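Local atomic coordinates of glycerate dehydrogenase/glyoxylate reductase (Thermus thermophilus, PDB entry 2CUK), a protein that probably uses NAD(P)H to reduce glyoxylate and hydroxypyruvate, as a member of the D-isomer-specific 2-hydroxyacid dehydrogenase family. Residues N227-V240 with L252-L266. Residues are numbered along the deposited sequence; the frame is centred on the assembly and turned at random.
Sequences NTARGALVDTEALV and LDVTDPEPLPPGHPL
The amide nitrogen ND2 of N227 is gripped twice: it donates to R230 O, in the plane of its own amide and nearly straight (178°), and to a water that in turn donates to V254 O. With N227 OD1 accepting from A229 N at 3.1 Å in an Asx turn, both ends of the amide are held and its rotation is fixed. The side chains of V254 and N227 cross at about a right angle, V254 CG2 lying 3.2 Å from N227 ND2 and 3.3 Å from G231 N. R230 O takes L233 N on the opposite face of its carbonyl plane from N227 ND2. At G231 the two backbones close in, G231 CA to T255 O 3.3 Å in a CA-H...O contact.

Where the strands end, D253 N donates to N227 O at 3.0 Å. D253 turns its carboxylate on to T275, I278 and G279, while a water ties OD2 to T228 O. Farther on, T236 OG1 donates to D256 O, at a modelled 2.5 Å whose shortness is doubtful. CG2 of T236, anti to the backbone N (chi1 -52° places OG1 beside that N), reaches H264 NE2 at 3.5 Å, and V240 CG2 packs on L266 CG. L239 CD2 meets L252 CD1 tip to tip at 3.7 Å.

Parallel pairing of N227 with L252, joined through helix 236-243, makes this a beta-alpha-beta crossover, and the contact gathers the loops after neighbouring strands of a Rossmann-type NAD-binding domain.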
loop_
_atom_site.group_PDB
_atom_site.type_symbol
_atom_site.label_atom_id
_atom_site.label_comp_id
_atom_site.label_asym_id
_atom_site.label_seq_id
_atom_site.Cartn_x
_atom_site.Cartn_y
_atom_site.Cartn_z
ATOM N N ASN A 227 -5.145 -9.613 -8.690
ATOM C CA ASN A 227 -5.119 -9.629 -10.149
ATOM C C ASN A 227 -4.919 -8.235 -10.726
ATOM O O ASN A 227 -5.823 -7.399 -10.692
ATOM C CB ASN A 227 -6.401 -10.240 -10.727
ATOM C CG ASN A 227 -6.354 -10.359 -12.247
ATOM O OD1 ASN A 227 -5.275 -10.389 -12.843
ATOM N ND2 ASN A 227 -7.521 -10.440 -12.876
ATOM N N THR A 228 -3.720 -7.985 -11.241
ATOM C CA THR A 228 -3.407 -6.702 -11.856
ATOM C C THR A 228 -3.051 -6.940 -13.328
ATOM O O THR A 228 -2.549 -6.043 -14.007
ATOM C CB THR A 228 -2.220 -6.008 -11.153
ATOM O OG1 THR A 228 -1.064 -6.858 -11.198
ATOM C CG2 THR A 228 -2.569 -5.697 -9.697
ATOM N N ALA A 229 -3.332 -8.151 -13.810
ATOM C CA ALA A 229 -3.041 -8.538 -15.195
ATOM C C ALA A 229 -4.201 -8.301 -16.168
ATOM O O ALA A 229 -4.296 -7.239 -16.777
ATOM C CB ALA A 229 -2.618 -10.007 -15.240
ATOM N N ARG A 230 -5.073 -9.294 -16.326
ATOM C CA ARG A 230 -6.218 -9.167 -17.230
ATOM C C ARG A 230 -7.490 -9.612 -16.518
ATOM O O ARG A 230 -7.530 -10.685 -15.921
ATOM C CB ARG A 230 -6.013 -10.015 -18.494
ATOM C CG ARG A 230 -4.823 -9.614 -19.358
ATOM C CD ARG A 230 -4.974 -8.199 -19.903
ATOM N NE ARG A 230 -6.128 -8.056 -20.789
ATOM C CZ ARG A 230 -6.174 -8.499 -22.043
ATOM N NH1 ARG A 230 -5.127 -9.118 -22.570
ATOM N NH2 ARG A 230 -7.266 -8.318 -22.774
ATOM N N GLY A 231 -8.528 -8.788 -16.592
ATOM C CA GLY A 231 -9.779 -9.111 -15.931
ATOM C C GLY A 231 -10.359 -10.482 -16.230
ATOM O O GLY A 231 -10.815 -11.174 -15.316
ATOM N N ALA A 232 -10.323 -10.886 -17.499
ATOM C CA ALA A 232 -10.879 -12.170 -17.930
ATOM C C ALA A 232 -10.202 -13.423 -17.376
ATOM O O ALA A 232 -10.673 -14.541 -17.615
ATOM C CB ALA A 232 -10.910 -12.233 -19.467
ATOM N N LEU A 233 -9.105 -13.255 -16.646
ATOM C CA LEU A 233 -8.409 -14.405 -16.066
ATOM C C LEU A 233 -9.206 -14.953 -14.879
ATOM O O LEU A 233 -8.968 -16.072 -14.410
ATOM C CB LEU A 233 -7.015 -13.998 -15.574
ATOM C CG LEU A 233 -5.974 -13.527 -16.593
ATOM C CD1 LEU A 233 -4.717 -13.065 -15.856
ATOM C CD2 LEU A 233 -5.647 -14.660 -17.559
ATOM N N VAL A 234 -10.153 -14.152 -14.403
ATOM C CA VAL A 234 -10.972 -14.509 -13.249
ATOM C C VAL A 234 -12.463 -14.539 -13.556
ATOM O O VAL A 234 -12.974 -13.666 -14.258
ATOM C CB VAL A 234 -10.769 -13.485 -12.099
ATOM C CG1 VAL A 234 -11.626 -13.869 -10.900
ATOM C CG2 VAL A 234 -9.302 -13.409 -11.713
ATOM N N ASP A 235 -13.157 -15.542 -13.021
ATOM C CA ASP A 235 -14.606 -15.647 -13.184
ATOM C C ASP A 235 -15.153 -14.735 -12.093
ATOM O O ASP A 235 -15.262 -15.138 -10.936
ATOM C CB ASP A 235 -15.091 -17.074 -12.922
ATOM C CG ASP A 235 -16.603 -17.209 -13.050
ATOM O OD1 ASP A 235 -17.327 -16.272 -12.660
ATOM O OD2 ASP A 235 -17.072 -18.260 -13.532
ATOM N N THR A 236 -15.490 -13.507 -12.468
ATOM C CA THR A 236 -15.988 -12.512 -11.523
ATOM C C THR A 236 -17.125 -12.974 -10.610
ATOM O O THR A 236 -17.056 -12.786 -9.395
ATOM C CB THR A 236 -16.424 -11.243 -12.275
ATOM O OG1 THR A 236 -15.353 -10.820 -13.129
ATOM C CG2 THR A 236 -16.755 -10.119 -11.294
ATOM N N GLU A 237 -18.163 -13.571 -11.187
ATOM C CA GLU A 237 -19.288 -14.017 -10.378
ATOM C C GLU A 237 -18.850 -15.050 -9.340
ATOM O O GLU A 237 -19.290 -15.048 -8.198
ATOM C CB GLU A 237 -20.336 -14.627 -11.311
ATOM C CG GLU A 237 -21.555 -15.153 -10.553
ATOM C CD GLU A 237 -22.802 -14.895 -11.369
ATOM O OE1 GLU A 237 -22.688 -14.348 -12.458
ATOM O OE2 GLU A 237 -23.886 -15.244 -10.904
ATOM N N ALA A 238 -17.949 -15.950 -9.720
ATOM C CA ALA A 238 -17.443 -16.957 -8.794
ATOM C C ALA A 238 -16.620 -16.316 -7.680
ATOM O O ALA A 238 -16.651 -16.774 -6.540
ATOM C CB ALA A 238 -16.597 -17.986 -9.548
ATOM N N LEU A 239 -15.886 -15.255 -8.005
ATOM C CA LEU A 239 -15.082 -14.573 -7.000
ATOM C C LEU A 239 -15.998 -14.007 -5.911
ATOM O O LEU A 239 -15.679 -14.082 -4.725
ATOM C CB LEU A 239 -14.263 -13.445 -7.632
ATOM C CG LEU A 239 -13.385 -12.664 -6.644
ATOM C CD1 LEU A 239 -12.411 -13.611 -5.945
ATOM C CD2 LEU A 239 -12.620 -11.576 -7.397
ATOM N N VAL A 240 -17.133 -13.441 -6.320
ATOM C CA VAL A 240 -18.097 -12.895 -5.367
ATOM C C VAL A 240 -18.521 -13.997 -4.396
ATOM O O VAL A 240 -18.587 -13.789 -3.188
ATOM C CB VAL A 240 -19.368 -12.359 -6.079
ATOM C CG1 VAL A 240 -20.453 -12.055 -5.039
ATOM C CG2 VAL A 240 -19.038 -11.099 -6.871
ATOM N N LEU A 252 -8.188 -6.219 -6.778
ATOM C CA LEU A 252 -8.233 -6.234 -8.235
ATOM C C LEU A 252 -8.021 -4.879 -8.890
ATOM O O LEU A 252 -8.635 -3.891 -8.498
ATOM C CB LEU A 252 -9.587 -6.768 -8.703
ATOM C CG LEU A 252 -10.157 -8.017 -8.033
ATOM C CD1 LEU A 252 -11.571 -8.240 -8.553
ATOM C CD2 LEU A 252 -9.268 -9.223 -8.309
ATOM N N ASP A 253 -7.167 -4.843 -9.906
ATOM C CA ASP A 253 -6.928 -3.611 -10.642
ATOM C C ASP A 253 -7.554 -3.787 -12.026
ATOM O O ASP A 253 -7.675 -2.836 -12.797
ATOM C CB ASP A 253 -5.437 -3.330 -10.788
ATOM C CG ASP A 253 -5.171 -2.003 -11.473
ATOM O OD1 ASP A 253 -5.695 -0.986 -10.974
ATOM O OD2 ASP A 253 -4.450 -1.976 -12.500
ATOM N N VAL A 254 -7.944 -5.022 -12.330
ATOM C CA VAL A 254 -8.570 -5.351 -13.607
ATOM C C VAL A 254 -9.788 -6.218 -13.314
ATOM O O VAL A 254 -9.768 -7.030 -12.389
ATOM C CB VAL A 254 -7.596 -6.116 -14.541
ATOM C CG1 VAL A 254 -6.377 -5.254 -14.834
ATOM C CG2 VAL A 254 -7.178 -7.444 -13.908
ATOM N N THR A 255 -10.849 -6.040 -14.094
ATOM C CA THR A 255 -12.072 -6.801 -13.879
ATOM C C THR A 255 -12.724 -7.288 -15.172
ATOM O O THR A 255 -12.259 -6.995 -16.275
ATOM C CB THR A 255 -13.115 -5.954 -13.110
ATOM O OG1 THR A 255 -13.513 -4.839 -13.918
ATOM C CG2 THR A 255 -12.523 -5.429 -11.804
ATOM N N ASP A 256 -13.811 -8.035 -15.011
ATOM C CA ASP A 256 -14.579 -8.568 -16.129
ATOM C C ASP A 256 -16.046 -8.591 -15.698
ATOM O O ASP A 256 -16.434 -9.368 -14.819
ATOM C CB ASP A 256 -14.116 -9.988 -16.475
ATOM C CG ASP A 256 -14.780 -10.528 -17.734
ATOM O OD1 ASP A 256 -16.001 -10.323 -17.895
ATOM O OD2 ASP A 256 -14.089 -11.163 -18.558
ATOM N N PRO A 257 -16.885 -7.742 -16.311
ATOM C CA PRO A 257 -16.527 -6.791 -17.364
ATOM C C PRO A 257 -15.729 -5.609 -16.823
ATOM O O PRO A 257 -15.615 -5.424 -15.609
ATOM C CB PRO A 257 -17.882 -6.370 -17.909
ATOM C CG PRO A 257 -18.709 -6.325 -16.666
ATOM C CD PRO A 257 -18.311 -7.614 -15.960
ATOM N N GLU A 258 -15.184 -4.810 -17.731
ATOM C CA GLU A 258 -14.395 -3.653 -17.344
ATOM C C GLU A 258 -14.730 -2.459 -18.236
ATOM O O GLU A 258 -14.713 -2.567 -19.463
ATOM C CB GLU A 258 -12.908 -3.988 -17.454
ATOM C CG GLU A 258 -11.976 -2.926 -16.906
ATOM C CD GLU A 258 -10.517 -3.312 -17.051
ATOM O OE1 GLU A 258 -10.103 -4.317 -16.438
ATOM O OE2 GLU A 258 -9.784 -2.614 -17.784
ATOM N N PRO A 259 -15.056 -1.308 -17.627
ATOM C CA PRO A 259 -15.127 -1.073 -16.178
ATOM C C PRO A 259 -16.188 -1.941 -15.490
ATOM O O PRO A 259 -17.107 -2.449 -16.139
ATOM C CB PRO A 259 -15.474 0.411 -16.085
ATOM C CG PRO A 259 -14.887 0.984 -17.347
ATOM C CD PRO A 259 -15.266 -0.053 -18.369
ATOM N N LEU A 260 -16.050 -2.112 -14.179
ATOM C CA LEU A 260 -17.008 -2.895 -13.401
ATOM C C LEU A 260 -18.088 -1.929 -12.915
ATOM O O LEU A 260 -17.805 -1.031 -12.121
ATOM C CB LEU A 260 -16.319 -3.541 -12.196
ATOM C CG LEU A 260 -17.127 -4.595 -11.437
ATOM C CD1 LEU A 260 -17.194 -5.883 -12.253
ATOM C CD2 LEU A 260 -16.479 -4.863 -10.098
ATOM N N PRO A 261 -19.339 -2.101 -13.387
ATOM C CA PRO A 261 -20.485 -1.260 -13.023
ATOM C C PRO A 261 -20.626 -1.031 -11.522
ATOM O O PRO A 261 -20.440 -1.951 -10.727
ATOM C CB PRO A 261 -21.672 -2.027 -13.602
ATOM C CG PRO A 261 -21.085 -2.675 -14.804
ATOM C CD PRO A 261 -19.772 -3.198 -14.271
ATOM N N PRO A 262 -20.979 0.204 -11.121
ATOM C CA PRO A 262 -21.164 0.641 -9.731
ATOM C C PRO A 262 -22.031 -0.256 -8.849
ATOM O O PRO A 262 -21.759 -0.408 -7.655
ATOM C CB PRO A 262 -21.764 2.036 -9.886
ATOM C CG PRO A 262 -22.226 2.176 -11.292
ATOM C CD PRO A 262 -21.246 1.318 -12.048
ATOM N N GLY A 263 -23.070 -0.845 -9.432
ATOM C CA GLY A 263 -23.958 -1.701 -8.664
ATOM C C GLY A 263 -23.532 -3.153 -8.536
ATOM O O GLY A 263 -24.269 -3.968 -7.984
ATOM N N HIS A 264 -22.349 -3.486 -9.040
ATOM C CA HIS A 264 -21.850 -4.857 -8.964
ATOM C C HIS A 264 -21.564 -5.222 -7.504
ATOM O O HIS A 264 -20.991 -4.428 -6.760
ATOM C CB HIS A 264 -20.579 -4.990 -9.806
ATOM C CG HIS A 264 -20.169 -6.406 -10.065
ATOM N ND1 HIS A 264 -19.536 -7.185 -9.119
ATOM C CD2 HIS A 264 -20.332 -7.194 -11.155
ATOM C CE1 HIS A 264 -19.330 -8.393 -9.616
ATOM N NE2 HIS A 264 -19.804 -8.425 -10.848
ATOM N N PRO A 265 -21.969 -6.428 -7.075
ATOM C CA PRO A 265 -21.750 -6.877 -5.693
ATOM C C PRO A 265 -20.331 -6.758 -5.124
ATOM O O PRO A 265 -20.164 -6.571 -3.922
ATOM C CB PRO A 265 -22.273 -8.320 -5.699
ATOM C CG PRO A 265 -22.311 -8.699 -7.163
ATOM C CD PRO A 265 -22.732 -7.431 -7.832
ATOM N N LEU A 266 -19.307 -6.860 -5.965
ATOM C CA LEU A 266 -17.946 -6.738 -5.451
ATOM C C LEU A 266 -17.735 -5.424 -4.705
ATOM O O LEU A 266 -16.969 -5.372 -3.747
ATOM C CB LEU A 266 -16.921 -6.846 -6.580
ATOM C CG LEU A 266 -16.511 -8.265 -6.979
ATOM C CD1 LEU A 266 -15.528 -8.200 -8.133
ATOM C CD2 LEU A 266 -15.893 -8.981 -5.782
HETATM O O HOH W 1 -10.105 -9.751 -11.935
HETATM O O HOH W 2 -2.504 -3.445 -13.742
HETATM O O HOH W 3 -8.589 -6.324 -17.880
#